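Local atomic coordinates of periplasmic cell division protein (SufI) (Aquifex aeolicus, PDB entry 6SYY), a protein that probably oxidises substrates as a multicopper oxidase, using a set of bound copper ions. Residues 456-461 with 491-496. Residues are numbered along the deposited sequence; the frame is centred on the assembly and turned at random.
With CU (copper (II) ion), chain C.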
loop_
_atom_site.group_PDB
_atom_site.type_symbol
_atom_site.label_atom_id
_atom_site.label_comp_id
_atom_site.label_asym_id
_atom_site.label_seq_id
_atom_site.Cartn_x
_atom_site.Cartn_y
_atom_site.Cartn_z
ATOM N N HIS A 456 -9.717 -1.890 7.150
ATOM C CA HIS A 456 -8.764 -2.017 8.238
ATOM C C HIS A 456 -9.096 -3.252 9.072
ATOM O O HIS A 456 -10.188 -3.815 8.983
ATOM C CB HIS A 456 -8.776 -0.766 9.121
ATOM C CG HIS A 456 -8.318 0.478 8.422
ATOM N ND1 HIS A 456 -7.863 1.587 9.102
ATOM C CD2 HIS A 456 -8.252 0.792 7.106
ATOM C CE1 HIS A 456 -7.533 2.529 8.236
ATOM N NE2 HIS A 456 -7.759 2.072 7.019
ATOM N N GLY A 457 -8.134 -3.671 9.885
ATOM C CA GLY A 457 -8.356 -4.714 10.872
ATOM C C GLY A 457 -8.074 -6.142 10.452
ATOM O O GLY A 457 -7.594 -6.936 11.265
ATOM N N PHE A 458 -8.376 -6.493 9.202
ATOM C CA PHE A 458 -8.205 -7.866 8.742
ATOM C C PHE A 458 -7.813 -7.881 7.275
ATOM O O PHE A 458 -8.180 -6.989 6.505
ATOM C CB PHE A 458 -9.483 -8.697 8.922
ATOM C CG PHE A 458 -10.166 -8.483 10.238
ATOM C CD1 PHE A 458 -9.843 -9.263 11.335
ATOM C CD2 PHE A 458 -11.127 -7.494 10.382
ATOM C CE1 PHE A 458 -10.467 -9.062 12.553
ATOM C CE2 PHE A 458 -11.754 -7.287 11.596
ATOM C CZ PHE A 458 -11.425 -8.074 12.682
ATOM N N GLN A 459 -7.070 -8.910 6.893
ATOM C CA GLN A 459 -6.915 -9.200 5.483
ATOM C C GLN A 459 -8.095 -10.045 5.003
ATOM O O GLN A 459 -8.875 -10.578 5.796
ATOM C CB GLN A 459 -5.589 -9.909 5.217
ATOM C CG GLN A 459 -4.366 -9.031 5.420
ATOM C CD GLN A 459 -3.921 -8.971 6.869
ATOM O OE1 GLN A 459 -4.334 -9.788 7.693
ATOM N NE2 GLN A 459 -3.067 -8.007 7.184
ATOM N N PHE A 460 -8.231 -10.158 3.685
ATOM C CA PHE A 460 -9.319 -10.917 3.091
ATOM C C PHE A 460 -8.802 -11.675 1.878
ATOM O O PHE A 460 -7.692 -11.439 1.394
ATOM C CB PHE A 460 -10.489 -10.008 2.690
ATOM C CG PHE A 460 -10.102 -8.889 1.761
ATOM C CD1 PHE A 460 -10.010 -9.099 0.396
ATOM C CD2 PHE A 460 -9.838 -7.622 2.257
ATOM C CE1 PHE A 460 -9.654 -8.070 -0.460
ATOM C CE2 PHE A 460 -9.492 -6.591 1.407
ATOM C CZ PHE A 460 -9.392 -6.815 0.047
ATOM N N GLN A 461 -9.633 -12.585 1.380
ATOM C CA GLN A 461 -9.343 -13.348 0.175
ATOM C C GLN A 461 -10.399 -13.038 -0.874
ATOM O O GLN A 461 -11.600 -13.092 -0.588
ATOM C CB GLN A 461 -9.301 -14.844 0.472
ATOM C CG GLN A 461 -8.221 -15.217 1.470
ATOM C CD GLN A 461 -8.342 -16.645 1.936
ATOM O OE1 GLN A 461 -9.311 -17.336 1.615
ATOM N NE2 GLN A 461 -7.357 -17.099 2.700
ATOM N N ILE A 491 -15.431 -10.680 -1.712
ATOM C CA ILE A 491 -14.288 -11.027 -0.880
ATOM C C ILE A 491 -14.794 -11.711 0.383
ATOM O O ILE A 491 -15.959 -11.581 0.768
ATOM C CB ILE A 491 -13.424 -9.799 -0.520
ATOM C CG1 ILE A 491 -14.218 -8.816 0.349
ATOM C CG2 ILE A 491 -12.913 -9.109 -1.778
ATOM C CD1 ILE A 491 -13.403 -7.632 0.809
ATOM N N ALA A 492 -13.895 -12.449 1.032
ATOM C CA ALA A 492 -14.201 -13.172 2.258
ATOM C C ALA A 492 -13.301 -12.669 3.377
ATOM O O ALA A 492 -12.081 -12.595 3.203
ATOM C CB ALA A 492 -14.014 -14.679 2.075
ATOM N N VAL A 493 -13.899 -12.335 4.519
ATOM C CA VAL A 493 -13.171 -11.806 5.669
ATOM C C VAL A 493 -13.472 -12.682 6.877
ATOM O O VAL A 493 -14.640 -12.849 7.253
ATOM C CB VAL A 493 -13.542 -10.345 5.969
ATOM C CG1 VAL A 493 -12.428 -9.670 6.766
ATOM C CG2 VAL A 493 -13.836 -9.586 4.685
ATOM N N ASP A 494 -12.426 -13.237 7.482
ATOM C CA ASP A 494 -12.543 -13.908 8.775
ATOM C C ASP A 494 -12.249 -12.863 9.841
ATOM O O ASP A 494 -11.091 -12.520 10.093
ATOM C CB ASP A 494 -11.592 -15.096 8.869
ATOM C CG ASP A 494 -11.681 -15.817 10.210
ATOM O OD1 ASP A 494 -12.506 -15.419 11.065
ATOM O OD2 ASP A 494 -10.924 -16.789 10.411
ATOM N N MET A 495 -13.302 -12.357 10.476
ATOM C CA MET A 495 -13.170 -11.252 11.424
ATOM C C MET A 495 -12.956 -11.780 12.845
ATOM O O MET A 495 -13.764 -11.586 13.753
ATOM C CB MET A 495 -14.386 -10.338 11.333
ATOM C CG MET A 495 -14.527 -9.660 9.974
ATOM S SD MET A 495 -15.794 -8.376 9.925
ATOM C CE MET A 495 -15.510 -7.699 8.291
ATOM N N SER A 496 -11.824 -12.459 13.017
ATOM C CA SER A 496 -11.405 -13.004 14.300
ATOM C C SER A 496 -10.234 -12.183 14.833
ATOM O O SER A 496 -9.232 -12.000 14.133
ATOM C CB SER A 496 -11.021 -14.479 14.154
ATOM O OG SER A 496 -10.852 -15.101 15.414
HETATM CU CU CU C . -7.085 3.604 5.825
HETATM O O HOH W 1 -9.786 -12.952 7.117
#
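Gln461 and Ala492 form an antiparallel hydrogen-bonded pair, CA to CA 5.3 Å, on strand 461-465, at the border of a five-stranded sheet in a cupredoxin-type domain of this multicopper oxidase. Gln461 N gives its hydrogen to Ala492 O (3.1 Å), and Ala492 N returns one to Gln461 O. The CA atoms of Phe460 and Val493 come to 4.7 Å, and the chains part only beyond them, to 6.6 Å between the CA atoms of Phe458 and Met495. Water 1 spans the widening gap, accepting from Asp494 N and donating to Gln459 O.

From Phe458 and Phe460 the CB bonds point toward strand 488-495. Phe460 takes the crowded chi1 position, CG between backbone N and carbonyl carbon (56°), and Ile491 CD1 sits over the centre of one ring face, 3.7 Å from the centroid: a CH-pi contact. Ile491 CG2 meets CD1 and CE1 of the same ring, while Val493 CG2 packs on Phe460 CB. On Phe458, Met495 CA lies above one face, shifted toward the rim, and Ser496 O approaches the ring edge in plane, 3.6 Å from Phe458 CE1. Met495 SD is oblique to that ring, 5.2 Å from its centroid, a Met-aromatic contact. Tyr523 and Val525 of strand 520-525 touch both Phe458 and Met495, joining this packing to the domain's other sheet.

At the far end of the 456-461 loop, His456 belongs to the copper cluster. Asp129 OD2 is hydrogen-bonded to its ND1, and His161 and His508 share its copper ion, which His456 NE2 binds at 2.1 Å.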